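Long-range contacts in transcription initiation factor IIB (Methanocaldococcus jannaschii, PDB 5O9J), which carries a mini-intein of the HINT fold, which probably excises itself from its precursor and joins the flanking host segments: residues 9-14 with 172-177; 26-31 with 160-165; 44-49 with 68-73; 52-57 with 164-169; 74-79 with 91-96. One frame throughout, in Å; residues are numbered along the deposited sequence.

In the fold
Contacts 1, 2 and 4 are buried, while contacts 3 and 5 lie only partly buried, and their chemistry follows. Contact 4 is almost wholly apolar and has no hydrogen bond; contact 1 combines methyl packing with one backbone hydrogen bond and bridging waters; contact 2 sets a helix on a sheet. Contact 3 is an antiparallel ladder with a salt bridge, and contact 5 pairs a salt bridge with methionine packing. Contacts 2 and 4 share L164 on strand 160-165, and contacts 3 and 5 both use strand 70-75, its neighbour. Contacts 2 and 3, centres about 7 Å apart, are joined by the D29-R73 salt bridge; contacts 4 and 5, about 21 Å apart between centres, do not touch.

Contact 1 of 5, residues 9-14 with 172-177; sequences EPIIIK and FVAGFG
A chi1 of 45° puts CG1 of I11 in the crowded position between the backbone N and the carbonyl carbon and leaves CG2 beside the N, where it presses on strand 172-174. There CG2 lies 3.4 Å from A174 CB, tighter than usual for two methyls, and 3.5 Å from V173 O. E9 is bent instead: its chi2 of -51° curls the carboxylate back until OE1 stands 3.4 Å from G175 CA. A side chain at 175 would collide with that oxygen, and the backbone angles there would also jam a CB against the preceding carbonyl, so two independent constraints fit the glycine. G175 N gives the one direct hydrogen bond between the segments, 2.9 Å to P10 O with an N-H...O angle of 151°, in the carbonyl plane. The same oxygen receives a CA-H contact from A174. At the outer end the pyrrolidine of P10 crosses the F176 ring obliquely, CG to CZ 3.3 Å. Waters complete the polar links. One donates to both E9 OE1 and A174 O; a second donates to E9 OE1 and accepts from F176 N at 3.1 Å; a third accepts from I12 N and donates to V173 O at 2.5 Å. E9 OE1 thus takes two water hydrogens. Strand 10-15 pairs with strands 18-23 and 52-57, and the F172 ring meets that of Y3. With one direct bond and water-mediated links, the contact is a splayed crossing of two strands that both border strand 52-57, beside a chain corner at G175, in the mainly beta HINT fold.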
# COMPACT_ATOMS: atom_id res chain seq x y z
N GLU A 9 7.96 3.58 -1.01
CA GLU A 9 7.09 3.72 0.15
C GLU A 9 7.73 3.17 1.42
O GLU A 9 8.03 1.98 1.51
CB GLU A 9 5.74 3.03 -0.08
CG GLU A 9 5.01 3.50 -1.31
CD GLU A 9 4.89 5.00 -1.38
OE1 GLU A 9 4.41 5.61 -0.40
OE2 GLU A 9 5.28 5.57 -2.43
N PRO A 10 7.94 4.04 2.41
CA PRO A 10 8.51 3.62 3.69
C PRO A 10 7.58 2.69 4.46
O PRO A 10 6.37 2.90 4.47
CB PRO A 10 8.71 4.94 4.44
CG PRO A 10 7.81 5.88 3.79
CD PRO A 10 7.74 5.50 2.36
N ILE A 11 8.16 1.67 5.07
CA ILE A 11 7.45 0.80 5.98
C ILE A 11 8.20 0.73 7.29
O ILE A 11 9.42 0.88 7.32
CB ILE A 11 7.29 -0.65 5.47
CG1 ILE A 11 8.61 -1.16 4.90
CG2 ILE A 11 6.21 -0.75 4.45
CD1 ILE A 11 8.50 -2.54 4.30
N ILE A 12 7.46 0.46 8.35
CA ILE A 12 8.03 0.36 9.68
C ILE A 12 8.10 -1.12 9.99
O ILE A 12 7.08 -1.80 9.99
CB ILE A 12 7.17 1.12 10.73
CG1 ILE A 12 7.15 2.62 10.41
CG2 ILE A 12 7.70 0.88 12.12
CD1 ILE A 12 5.96 3.38 11.01
N ILE A 13 9.30 -1.63 10.22
CA ILE A 13 9.46 -3.07 10.38
C ILE A 13 10.22 -3.49 11.62
O ILE A 13 10.90 -2.69 12.26
CB ILE A 13 10.20 -3.70 9.17
CG1 ILE A 13 11.62 -3.13 9.06
CG2 ILE A 13 9.43 -3.47 7.89
CD1 ILE A 13 12.46 -3.80 7.97
N LYS A 14 10.07 -4.77 11.95
CA LYS A 14 10.99 -5.48 12.83
C LYS A 14 11.73 -6.53 12.02
O LYS A 14 11.10 -7.42 11.44
CB LYS A 14 10.25 -6.16 13.99
CG LYS A 14 10.17 -5.36 15.26
CD LYS A 14 9.86 -6.31 16.40
CE LYS A 14 9.32 -5.58 17.60
NZ LYS A 14 9.03 -6.55 18.70
N PHE A 172 -1.31 -3.65 5.39
CA PHE A 172 -0.16 -3.15 6.12
C PHE A 172 -0.02 -1.65 5.94
O PHE A 172 -0.62 -1.03 5.05
CB PHE A 172 1.15 -3.87 5.72
CG PHE A 172 1.49 -3.78 4.26
CD1 PHE A 172 2.25 -2.73 3.77
CD2 PHE A 172 1.09 -4.77 3.39
CE1 PHE A 172 2.57 -2.66 2.42
CE2 PHE A 172 1.42 -4.73 2.05
CZ PHE A 172 2.16 -3.66 1.56
N VAL A 173 0.77 -1.06 6.83
CA VAL A 173 0.98 0.37 6.82
C VAL A 173 2.23 0.67 6.02
O VAL A 173 3.26 0.05 6.24
CB VAL A 173 1.12 0.91 8.25
CG1 VAL A 173 1.68 2.29 8.24
CG2 VAL A 173 -0.24 0.87 8.96
N ALA A 174 2.12 1.59 5.07
CA ALA A 174 3.24 1.96 4.21
C ALA A 174 2.97 3.29 3.54
O ALA A 174 1.91 3.49 2.96
CB ALA A 174 3.47 0.89 3.16
N GLY A 175 3.94 4.20 3.61
CA GLY A 175 3.81 5.48 2.94
C GLY A 175 3.07 6.48 3.79
O GLY A 175 2.56 6.15 4.86
N PHE A 176 2.99 7.71 3.29
CA PHE A 176 2.42 8.81 4.05
C PHE A 176 1.26 9.47 3.32
O PHE A 176 1.28 9.58 2.10
CB PHE A 176 3.48 9.86 4.35
CG PHE A 176 4.74 9.30 4.93
CD1 PHE A 176 4.68 8.41 5.99
CD2 PHE A 176 5.98 9.67 4.43
CE1 PHE A 176 5.84 7.88 6.54
CE2 PHE A 176 7.14 9.16 4.97
CZ PHE A 176 7.07 8.26 6.02
N GLY A 177 0.26 9.92 4.07
CA GLY A 177 -0.80 10.71 3.47
C GLY A 177 -2.15 10.51 4.12
O GLY A 177 -2.89 11.46 4.35
O HOH W 1 1.70 4.76 -0.01
O HOH W 2 4.82 8.29 0.82
O HOH W 3 4.51 -0.46 8.35

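Contact 2 of 5, residues 26-31 with 160-165. With GOL (glycerol), chain G.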
# COMPACT_ATOMS: atom_id res chain seq x y z
N GLU A 26 13.49 -1.57 -1.18
CA GLU A 26 14.84 -1.84 -0.72
C GLU A 26 14.92 -3.11 0.13
O GLU A 26 15.75 -3.98 -0.10
CB GLU A 26 15.37 -0.65 0.06
CG GLU A 26 16.84 -0.73 0.47
CD GLU A 26 17.41 0.65 0.77
OE1 GLU A 26 18.57 0.73 1.24
OE2 GLU A 26 16.71 1.66 0.53
N LEU A 27 14.03 -3.20 1.12
CA LEU A 27 13.92 -4.40 1.95
C LEU A 27 13.69 -5.67 1.11
O LEU A 27 14.39 -6.67 1.27
CB LEU A 27 12.78 -4.26 2.94
CG LEU A 27 12.44 -5.52 3.74
CD1 LEU A 27 13.50 -5.82 4.79
CD2 LEU A 27 11.06 -5.39 4.37
N ILE A 28 12.69 -5.61 0.24
CA ILE A 28 12.26 -6.79 -0.50
C ILE A 28 13.31 -7.23 -1.52
O ILE A 28 13.52 -8.44 -1.72
CB ILE A 28 10.90 -6.53 -1.19
CG1 ILE A 28 9.78 -6.51 -0.13
CG2 ILE A 28 10.61 -7.58 -2.25
CD1 ILE A 28 8.40 -6.23 -0.69
N ASP A 29 13.97 -6.27 -2.15
CA ASP A 29 15.08 -6.59 -3.03
C ASP A 29 16.17 -7.33 -2.27
O ASP A 29 16.68 -8.34 -2.75
CB ASP A 29 15.67 -5.33 -3.67
CG ASP A 29 14.89 -4.88 -4.88
OD1 ASP A 29 14.04 -5.64 -5.38
OD2 ASP A 29 15.13 -3.75 -5.36
N LYS A 30 16.51 -6.85 -1.08
CA LYS A 30 17.57 -7.45 -0.28
C LYS A 30 17.21 -8.87 0.15
O LYS A 30 18.05 -9.77 0.13
CB LYS A 30 17.87 -6.59 0.95
CG LYS A 30 18.75 -7.26 1.99
CD LYS A 30 18.36 -6.86 3.40
CE LYS A 30 19.30 -7.47 4.42
NZ LYS A 30 18.61 -7.70 5.72
N ILE A 31 15.95 -9.06 0.54
CA ILE A 31 15.42 -10.37 0.91
C ILE A 31 15.48 -11.39 -0.22
O ILE A 31 15.91 -12.54 -0.04
CB ILE A 31 13.96 -10.25 1.36
CG1 ILE A 31 13.85 -9.53 2.71
CG2 ILE A 31 13.31 -11.60 1.48
CD1 ILE A 31 12.42 -9.40 3.15
N TYR A 160 9.62 -1.94 -10.74
CA TYR A 160 8.94 -3.04 -10.07
C TYR A 160 7.93 -2.50 -9.05
O TYR A 160 8.08 -1.38 -8.55
CB TYR A 160 9.96 -3.96 -9.39
CG TYR A 160 10.71 -4.91 -10.33
CD1 TYR A 160 11.61 -4.43 -11.28
CD2 TYR A 160 10.54 -6.29 -10.23
CE1 TYR A 160 12.31 -5.30 -12.13
CE2 TYR A 160 11.23 -7.16 -11.07
CZ TYR A 160 12.11 -6.67 -12.01
OH TYR A 160 12.79 -7.54 -12.84
N ALA A 161 6.90 -3.28 -8.76
CA ALA A 161 5.98 -3.00 -7.66
C ALA A 161 6.09 -4.14 -6.66
O ALA A 161 6.48 -5.25 -7.04
CB ALA A 161 4.57 -2.86 -8.16
N TYR A 162 5.75 -3.89 -5.40
CA TYR A 162 6.11 -4.82 -4.34
C TYR A 162 4.94 -5.26 -3.45
O TYR A 162 3.96 -4.54 -3.28
CB TYR A 162 7.22 -4.20 -3.49
CG TYR A 162 8.45 -3.86 -4.30
CD1 TYR A 162 8.54 -2.66 -4.98
CD2 TYR A 162 9.51 -4.75 -4.41
CE1 TYR A 162 9.65 -2.34 -5.75
CE2 TYR A 162 10.63 -4.44 -5.17
CZ TYR A 162 10.69 -3.24 -5.83
OH TYR A 162 11.79 -2.90 -6.60
N ASP A 163 5.09 -6.45 -2.88
CA ASP A 163 4.04 -7.10 -2.09
C ASP A 163 4.57 -7.69 -0.79
O ASP A 163 5.63 -8.32 -0.76
CB ASP A 163 3.37 -8.21 -2.91
CG ASP A 163 2.12 -7.76 -3.63
OD1 ASP A 163 1.05 -7.68 -2.97
OD2 ASP A 163 2.19 -7.46 -4.84
N LEU A 164 3.82 -7.49 0.29
CA LEU A 164 4.05 -8.25 1.51
C LEU A 164 2.85 -9.16 1.69
O LEU A 164 1.74 -8.80 1.30
CB LEU A 164 4.22 -7.32 2.72
CG LEU A 164 5.33 -6.27 2.70
CD1 LEU A 164 5.25 -5.35 3.91
CD2 LEU A 164 6.70 -6.92 2.64
N THR A 165 3.07 -10.34 2.26
CA THR A 165 1.95 -11.17 2.67
C THR A 165 1.90 -11.18 4.18
O THR A 165 2.81 -11.66 4.85
CB THR A 165 2.06 -12.62 2.14
OG1 THR A 165 2.06 -12.61 0.71
CG2 THR A 165 0.89 -13.46 2.63
C1 GOL G . 13.60 -4.74 -8.53
O1 GOL G . 13.12 -4.89 -7.21
C2 GOL G . 14.75 -3.75 -8.57
O2 GOL G . 15.97 -4.46 -8.43
C3 GOL G . 14.75 -3.04 -9.92
O3 GOL G . 16.05 -2.59 -10.22
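Helix 24-33, the one helix of this HINT domain, packs across strand 160-165, their axes 9.3 Å apart at closest and 80° to one another. I28 carries the apolar part. With chi2 at 179° its chain is straight, and CD1 reaches the strand between three groups: Y162 CB at 3.7 Å, D163 O at 3.5 Å and L164 CD2 at 3.8 Å. The I28 and Y162 side chains slide past each other in opposite directions, so that I28 CG2 borders the tyrosine ring at its edge, 3.7 Å from CD2. D29 OD1 approaches the same edge, 3.6 Å from Y162 CE2, while OD1 of D29 forms a salt bridge with R73 NH1. Y162 OH bonds to S158 OG and makes a very short hydrogen bond, 2.5 Å, to O1 of a glycerol, an atom placed less surely because it crowds a neighbour. The glycerol, probably from the crystallisation liquor, lays C1 over one face of the Y160 ring, 3.4 Å from CG. An alanine in place of Y162 removes the ring and hydroxyl, and would probably leave I28 less well packed and the S158 side chain less firmly held. Y162 to V166 fit the Y-D-L-T-V pattern of intein block F, its first four residues in this strand, and the near-perpendicular crossing is helix-on-sheet packing over the sheet of strands 160-165 and 70-75.

Contact 3 of 5, residues 44-49 with 68-73; sequences LEIAKC and VSEVSR
Strands 44-48 and 70-73 run antiparallel within one HINT-fold sheet, and R73 lies across from E45 in a hydrogen-bonded pair. From CB, on the same face as E45, A47 and V71, the arginine turns CG into the crowded position between backbone N and carbonyl carbon, then extends to NE. R73 CG passes 4.2 Å from E45 CB, and R73 CD keeps 4.0 Å from E45 OE1. R73 NE donates to E45 OE1 at 2.9 Å. R73 CZ lies 3.4 Å from E45 OE1. R73 NH2 adds a bond of 3.2 Å to E45 OE1 plus a weak one to OE2. The grip is side-on, with carboxylate and guanidinium planes 45° apart, and NE meets OE1 from 57° above the carboxylate plane. NH1 goes to D29 OD1 on helix 24-33. A methionine in place of R73 lacks the guanidinium and would probably loosen the tie between ladder and helix. On the other face, E70 OE1 lies 3.7 Å from I46 CG2 and salt-bridges R39. The shortest backbone bond is mid-ladder, V71 N to A47 O at 2.7 Å, nearly along the C=O axis. C49 N, by contrast, approaches S69 O from 35° above the carbonyl plane.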
# COMPACT_ATOMS: atom_id res chain seq x y z
N LEU A 44 5.81 -12.84 -11.47
CA LEU A 44 5.92 -12.73 -10.02
C LEU A 44 7.09 -13.51 -9.43
O LEU A 44 7.15 -14.74 -9.57
CB LEU A 44 4.63 -13.21 -9.36
CG LEU A 44 3.66 -12.17 -8.80
CD1 LEU A 44 2.72 -12.85 -7.82
CD2 LEU A 44 4.40 -11.01 -8.13
N GLU A 45 7.99 -12.80 -8.77
CA GLU A 45 9.08 -13.38 -7.98
C GLU A 45 8.69 -13.40 -6.51
O GLU A 45 8.48 -12.34 -5.93
CB GLU A 45 10.36 -12.58 -8.17
CG GLU A 45 11.54 -13.32 -8.77
CD GLU A 45 12.69 -12.37 -9.12
OE1 GLU A 45 12.42 -11.20 -9.48
OE2 GLU A 45 13.86 -12.79 -9.02
N ILE A 46 8.61 -14.58 -5.90
CA ILE A 46 8.16 -14.69 -4.52
C ILE A 46 9.20 -15.34 -3.64
O ILE A 46 9.72 -16.41 -3.97
CB ILE A 46 6.86 -15.51 -4.43
CG1 ILE A 46 5.75 -14.85 -5.24
CG2 ILE A 46 6.45 -15.69 -2.98
CD1 ILE A 46 4.70 -15.83 -5.72
N ALA A 47 9.52 -14.70 -2.52
CA ALA A 47 10.41 -15.28 -1.53
C ALA A 47 9.70 -15.39 -0.21
O ALA A 47 9.06 -14.43 0.22
CB ALA A 47 11.68 -14.45 -1.37
N LYS A 48 9.80 -16.55 0.43
CA LYS A 48 9.30 -16.67 1.78
C LYS A 48 10.39 -16.11 2.70
O LYS A 48 11.57 -16.22 2.38
CB LYS A 48 8.95 -18.12 2.13
CG LYS A 48 9.88 -18.76 3.14
CD LYS A 48 9.09 -19.64 4.08
CE LYS A 48 9.93 -20.10 5.27
NZ LYS A 48 9.10 -20.87 6.25
N CYS A 49 10.00 -15.50 3.81
CA CYS A 49 10.98 -14.89 4.70
C CYS A 49 10.74 -15.20 6.18
O CYS A 49 9.64 -15.60 6.58
CB CYS A 49 11.03 -13.38 4.48
SG CYS A 49 9.47 -12.51 4.77
N VAL A 68 5.37 -11.13 8.61
CA VAL A 68 5.30 -11.23 7.15
C VAL A 68 5.71 -12.66 6.78
O VAL A 68 6.75 -13.14 7.24
CB VAL A 68 6.21 -10.21 6.46
CG1 VAL A 68 6.15 -10.37 4.92
CG2 VAL A 68 5.81 -8.78 6.88
N SER A 69 4.90 -13.34 5.98
CA SER A 69 5.20 -14.73 5.64
C SER A 69 6.07 -14.81 4.40
O SER A 69 6.99 -15.63 4.33
CB SER A 69 3.91 -15.51 5.44
OG SER A 69 3.11 -14.88 4.46
N GLU A 70 5.77 -13.98 3.41
CA GLU A 70 6.54 -13.94 2.17
C GLU A 70 6.53 -12.54 1.57
O GLU A 70 5.69 -11.71 1.92
CB GLU A 70 6.00 -14.97 1.16
CG GLU A 70 4.54 -14.75 0.79
CD GLU A 70 3.99 -15.78 -0.19
OE1 GLU A 70 4.40 -16.96 -0.15
OE2 GLU A 70 3.12 -15.39 -1.00
N VAL A 71 7.49 -12.27 0.69
CA VAL A 71 7.51 -11.01 -0.04
C VAL A 71 7.58 -11.31 -1.52
O VAL A 71 7.97 -12.41 -1.92
CB VAL A 71 8.71 -10.12 0.36
CG1 VAL A 71 8.70 -9.83 1.86
CG2 VAL A 71 10.02 -10.78 -0.06
N SER A 72 7.22 -10.34 -2.34
CA SER A 72 7.27 -10.56 -3.77
C SER A 72 7.39 -9.24 -4.51
O SER A 72 7.19 -8.17 -3.94
CB SER A 72 6.03 -11.34 -4.25
OG SER A 72 4.87 -10.53 -4.27
N ARG A 73 7.75 -9.33 -5.78
CA ARG A 73 7.86 -8.18 -6.66
C ARG A 73 7.49 -8.63 -8.07
O ARG A 73 7.58 -9.82 -8.38
CB ARG A 73 9.28 -7.60 -6.64
CG ARG A 73 10.33 -8.52 -7.28
CD ARG A 73 11.76 -8.00 -7.17
NE ARG A 73 12.73 -8.99 -7.64
CZ ARG A 73 14.05 -8.87 -7.55
NH1 ARG A 73 14.58 -7.79 -6.99
NH2 ARG A 73 14.85 -9.83 -8.01

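Contact 4 of 5, residues 52-57 with 164-169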
# COMPACT_ATOMS: atom_id res chain seq x y z
N ILE A 52 10.65 -11.27 10.01
CA ILE A 52 10.26 -9.93 9.60
C ILE A 52 8.81 -9.64 9.97
O ILE A 52 7.91 -10.45 9.73
CB ILE A 52 10.47 -9.72 8.11
CG1 ILE A 52 11.97 -9.67 7.82
CG2 ILE A 52 9.78 -8.44 7.65
CD1 ILE A 52 12.33 -9.04 6.53
N GLU A 53 8.61 -8.48 10.57
CA GLU A 53 7.29 -8.04 10.98
C GLU A 53 7.03 -6.62 10.48
O GLU A 53 7.94 -5.80 10.43
CB GLU A 53 7.15 -8.10 12.50
CG GLU A 53 7.54 -9.44 13.11
CD GLU A 53 7.11 -9.58 14.56
OE1 GLU A 53 7.03 -8.56 15.28
OE2 GLU A 53 6.84 -10.73 14.99
N VAL A 54 5.79 -6.34 10.11
CA VAL A 54 5.42 -5.00 9.66
C VAL A 54 4.24 -4.48 10.48
O VAL A 54 3.49 -5.27 11.08
CB VAL A 54 5.07 -5.00 8.16
CG1 VAL A 54 3.74 -5.71 7.91
CG2 VAL A 54 5.07 -3.59 7.58
N ILE A 55 4.09 -3.16 10.54
CA ILE A 55 2.93 -2.58 11.22
C ILE A 55 1.69 -2.84 10.40
O ILE A 55 1.63 -2.52 9.22
CB ILE A 55 3.07 -1.06 11.45
CG1 ILE A 55 4.21 -0.78 12.43
CG2 ILE A 55 1.76 -0.48 11.98
CD1 ILE A 55 4.03 -1.45 13.79
N ALA A 56 0.69 -3.45 11.02
CA ALA A 56 -0.55 -3.74 10.34
C ALA A 56 -1.69 -3.64 11.33
O ALA A 56 -1.49 -3.64 12.54
CB ALA A 56 -0.50 -5.11 9.71
N PHE A 57 -2.90 -3.55 10.78
CA PHE A 57 -4.12 -3.53 11.56
C PHE A 57 -4.68 -4.95 11.68
O PHE A 57 -5.22 -5.49 10.71
CB PHE A 57 -5.13 -2.61 10.90
CG PHE A 57 -6.37 -2.45 11.66
CD1 PHE A 57 -6.46 -1.53 12.70
CD2 PHE A 57 -7.46 -3.25 11.36
CE1 PHE A 57 -7.65 -1.41 13.40
CE2 PHE A 57 -8.61 -3.12 12.05
CZ PHE A 57 -8.74 -2.21 13.06
N LEU A 164 3.82 -7.49 0.29
CA LEU A 164 4.05 -8.25 1.51
C LEU A 164 2.85 -9.16 1.69
O LEU A 164 1.74 -8.80 1.30
CB LEU A 164 4.22 -7.32 2.72
CG LEU A 164 5.33 -6.27 2.70
CD1 LEU A 164 5.25 -5.35 3.91
CD2 LEU A 164 6.70 -6.92 2.64
N THR A 165 3.07 -10.34 2.26
CA THR A 165 1.95 -11.17 2.67
C THR A 165 1.90 -11.18 4.18
O THR A 165 2.81 -11.66 4.85
CB THR A 165 2.06 -12.62 2.14
OG1 THR A 165 2.06 -12.61 0.71
CG2 THR A 165 0.89 -13.46 2.63
N VAL A 166 0.81 -10.62 4.70
CA VAL A 166 0.61 -10.53 6.13
C VAL A 166 -0.63 -11.32 6.51
O VAL A 166 -1.76 -10.85 6.31
CB VAL A 166 0.47 -9.06 6.59
CG1 VAL A 166 0.40 -8.97 8.10
CG2 VAL A 166 1.63 -8.23 6.04
N PRO A 167 -0.44 -12.55 7.00
CA PRO A 167 -1.54 -13.39 7.49
C PRO A 167 -2.31 -12.76 8.65
O PRO A 167 -1.74 -12.00 9.43
CB PRO A 167 -0.83 -14.67 7.95
CG PRO A 167 0.63 -14.30 8.06
CD PRO A 167 0.84 -13.27 7.00
N ASN A 168 -3.60 -13.09 8.75
CA ASN A 168 -4.44 -12.64 9.86
C ASN A 168 -4.51 -11.12 9.99
O ASN A 168 -4.74 -10.59 11.08
CB ASN A 168 -3.95 -13.24 11.19
CG ASN A 168 -3.90 -14.76 11.15
OD1 ASN A 168 -4.78 -15.41 10.59
ND2 ASN A 168 -2.86 -15.34 11.74
N ALA A 169 -4.32 -10.43 8.87
CA ALA A 169 -4.44 -8.97 8.83
C ALA A 169 -4.76 -8.52 7.41
O ALA A 169 -5.64 -7.69 7.20
CB ALA A 169 -3.17 -8.31 9.35
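The two methyls of V54 form the main bump, and the segment 164-169 curves round to receive it in the hollow between L164 CD1 and V166 CG2. Chi1 of 71° sets V54 CG1 in the crowded position between backbone N and carbonyl carbon and CG2 anti to the N, so the two branches meet different partners. V54 CG2 meets L164 CD1 tip to tip at 4.1 Å. V54 CG1 abuts V166 CG2 at 3.8 Å, the two valines crossing at about a right angle. V166 is the counter-bump, spanning V54 CG1 and A56 CB: its other methyl, CG1, lies 4.3 Å from A56 CB. Past P167 the chain folds back at N168, whose positive phi of 58° marks the turn, and A169 comes back to the strand. A169 CB is small enough to sit 4.2 Å from A56 CB and 3.7 Å from F57 O. Around the contact, M66 touches both A56 and V166, while F172 lies against V54 and L164; N171 ND2 bonds to F57 O. The loop that follows strand 160-165 of the HINT fold packs against strand 52-57. No hydrogen bond joins the two segments, and all their touching residues are buried, which implies that cohesion here rests on apolar fit between branched and small side chains.

Contact 5 of 5, residues 74-79 with 91-96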
# COMPACT_ATOMS: atom_id res chain seq x y z
N HIS A 74 7.08 -7.69 -8.91
CA HIS A 74 6.87 -7.95 -10.33
C HIS A 74 7.11 -6.66 -11.11
O HIS A 74 6.96 -5.57 -10.55
CB HIS A 74 5.48 -8.52 -10.60
CG HIS A 74 4.35 -7.65 -10.13
ND1 HIS A 74 3.74 -6.71 -10.94
CD2 HIS A 74 3.70 -7.60 -8.94
CE1 HIS A 74 2.78 -6.11 -10.26
NE2 HIS A 74 2.73 -6.62 -9.05
N PRO A 75 7.52 -6.78 -12.38
CA PRO A 75 7.72 -5.59 -13.22
C PRO A 75 6.41 -4.89 -13.51
O PRO A 75 5.39 -5.54 -13.71
CB PRO A 75 8.32 -6.16 -14.52
CG PRO A 75 8.83 -7.51 -14.16
CD PRO A 75 7.91 -8.02 -13.08
N VAL A 76 6.44 -3.56 -13.54
CA VAL A 76 5.27 -2.78 -13.88
C VAL A 76 5.65 -1.60 -14.76
O VAL A 76 6.69 -0.98 -14.55
CB VAL A 76 4.53 -2.27 -12.62
CG1 VAL A 76 3.71 -3.38 -12.01
CG2 VAL A 76 5.53 -1.74 -11.61
N SER A 77 4.80 -1.30 -15.73
CA SER A 77 5.07 -0.25 -16.70
C SER A 77 4.72 1.14 -16.19
O SER A 77 5.50 2.09 -16.32
CB SER A 77 4.30 -0.52 -17.99
OG SER A 77 3.99 0.70 -18.65
N GLU A 78 3.53 1.26 -15.61
CA GLU A 78 3.02 2.56 -15.21
C GLU A 78 2.40 2.54 -13.82
O GLU A 78 1.92 1.51 -13.35
CB GLU A 78 1.97 3.04 -16.21
CG GLU A 78 0.76 2.12 -16.29
CD GLU A 78 -0.50 2.84 -16.74
OE1 GLU A 78 -0.40 3.98 -17.25
OE2 GLU A 78 -1.61 2.27 -16.57
N MET A 79 2.42 3.69 -13.17
CA MET A 79 1.65 3.87 -11.96
C MET A 79 0.99 5.23 -11.98
O MET A 79 1.49 6.16 -12.61
CB MET A 79 2.53 3.74 -10.72
CG MET A 79 3.00 2.32 -10.45
SD MET A 79 3.94 2.30 -8.93
CE MET A 79 4.68 3.93 -9.04
N ARG A 91 1.39 7.15 -5.07
CA ARG A 91 1.63 6.45 -6.33
C ARG A 91 1.18 5.00 -6.23
O ARG A 91 1.70 4.24 -5.42
CB ARG A 91 3.11 6.48 -6.71
CG ARG A 91 3.70 7.86 -6.89
CD ARG A 91 5.17 7.74 -7.24
NE ARG A 91 5.69 8.96 -7.85
CZ ARG A 91 6.67 8.98 -8.75
NH1 ARG A 91 7.07 10.14 -9.26
NH2 ARG A 91 7.24 7.84 -9.14
N VAL A 92 0.21 4.62 -7.06
CA VAL A 92 -0.31 3.25 -7.01
C VAL A 92 -0.54 2.68 -8.40
O VAL A 92 -0.67 3.41 -9.38
CB VAL A 92 -1.63 3.16 -6.21
CG1 VAL A 92 -1.41 3.52 -4.77
CG2 VAL A 92 -2.69 4.06 -6.82
N THR A 93 -0.60 1.36 -8.48
CA THR A 93 -0.91 0.70 -9.73
C THR A 93 -2.40 0.79 -10.03
O THR A 93 -3.21 1.16 -9.17
CB THR A 93 -0.50 -0.78 -9.71
OG1 THR A 93 -1.22 -1.46 -8.68
CG2 THR A 93 1.00 -0.90 -9.45
N ARG A 94 -2.74 0.45 -11.26
CA ARG A 94 -4.07 0.64 -11.81
C ARG A 94 -5.14 -0.14 -11.06
O ARG A 94 -6.28 0.30 -10.95
CB ARG A 94 -4.05 0.24 -13.29
CG ARG A 94 -5.11 -0.75 -13.71
CD ARG A 94 -5.14 -0.93 -15.21
NE ARG A 94 -5.26 0.34 -15.91
CZ ARG A 94 -4.25 0.94 -16.54
NH1 ARG A 94 -3.05 0.38 -16.54
NH2 ARG A 94 -4.44 2.11 -17.15
N SER A 95 -4.76 -1.29 -10.53
CA SER A 95 -5.73 -2.20 -9.93
C SER A 95 -6.10 -1.83 -8.50
O SER A 95 -6.61 -2.67 -7.77
CB SER A 95 -5.20 -3.62 -9.95
OG SER A 95 -4.03 -3.71 -9.15
N HIS A 96 -5.84 -0.59 -8.09
CA HIS A 96 -6.23 -0.18 -6.74
C HIS A 96 -7.47 0.69 -6.78
O HIS A 96 -7.71 1.40 -7.75
CB HIS A 96 -5.10 0.58 -6.04
CG HIS A 96 -4.00 -0.31 -5.56
ND1 HIS A 96 -2.92 -0.65 -6.35
CD2 HIS A 96 -3.80 -0.93 -4.37
CE1 HIS A 96 -2.12 -1.44 -5.68
NE2 HIS A 96 -2.63 -1.64 -4.47
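E78 and R94 cross obliquely with their flat ends, carboxylate and guanidinium, turned only 19° from parallel. E78 OE2 receives R94 NH1 on its anti lone pair, away from the other oxygen, over a very short 2.4 Å. The bond is bent, N-H...O 125°, and the oxygen lies 31° out of the guanidinium plane, so the salt bridge is close but imperfectly aimed. R94 NE has a second acid partner, D112, which probably strengthens the negative field round the arginine. T93 to H96 form a type I turn and fit the T-x-x-H pattern of intein block B; in inteins this motif sits near the N-terminal splice junction, and H96 NE2 here makes a weak hydrogen bond to Y3 O. Within the turn the imidazole edge faces T93, H96 ND1 giving a weak bond of 3.0 Å to T93 OG1. T93 CG2, anti to the carbonyl carbon, lies 3.9 Å from M79 CG, the two side chains crossing obliquely. M79 CB lies 3.5 Å from V92 O. Beyond it the thioether chain bends at chi3 and runs at about a right angle to R91, with M79 CE 3.8 Å from R91 CB. V76 CG1 touches T93 CG2 more loosely at 4.5 Å.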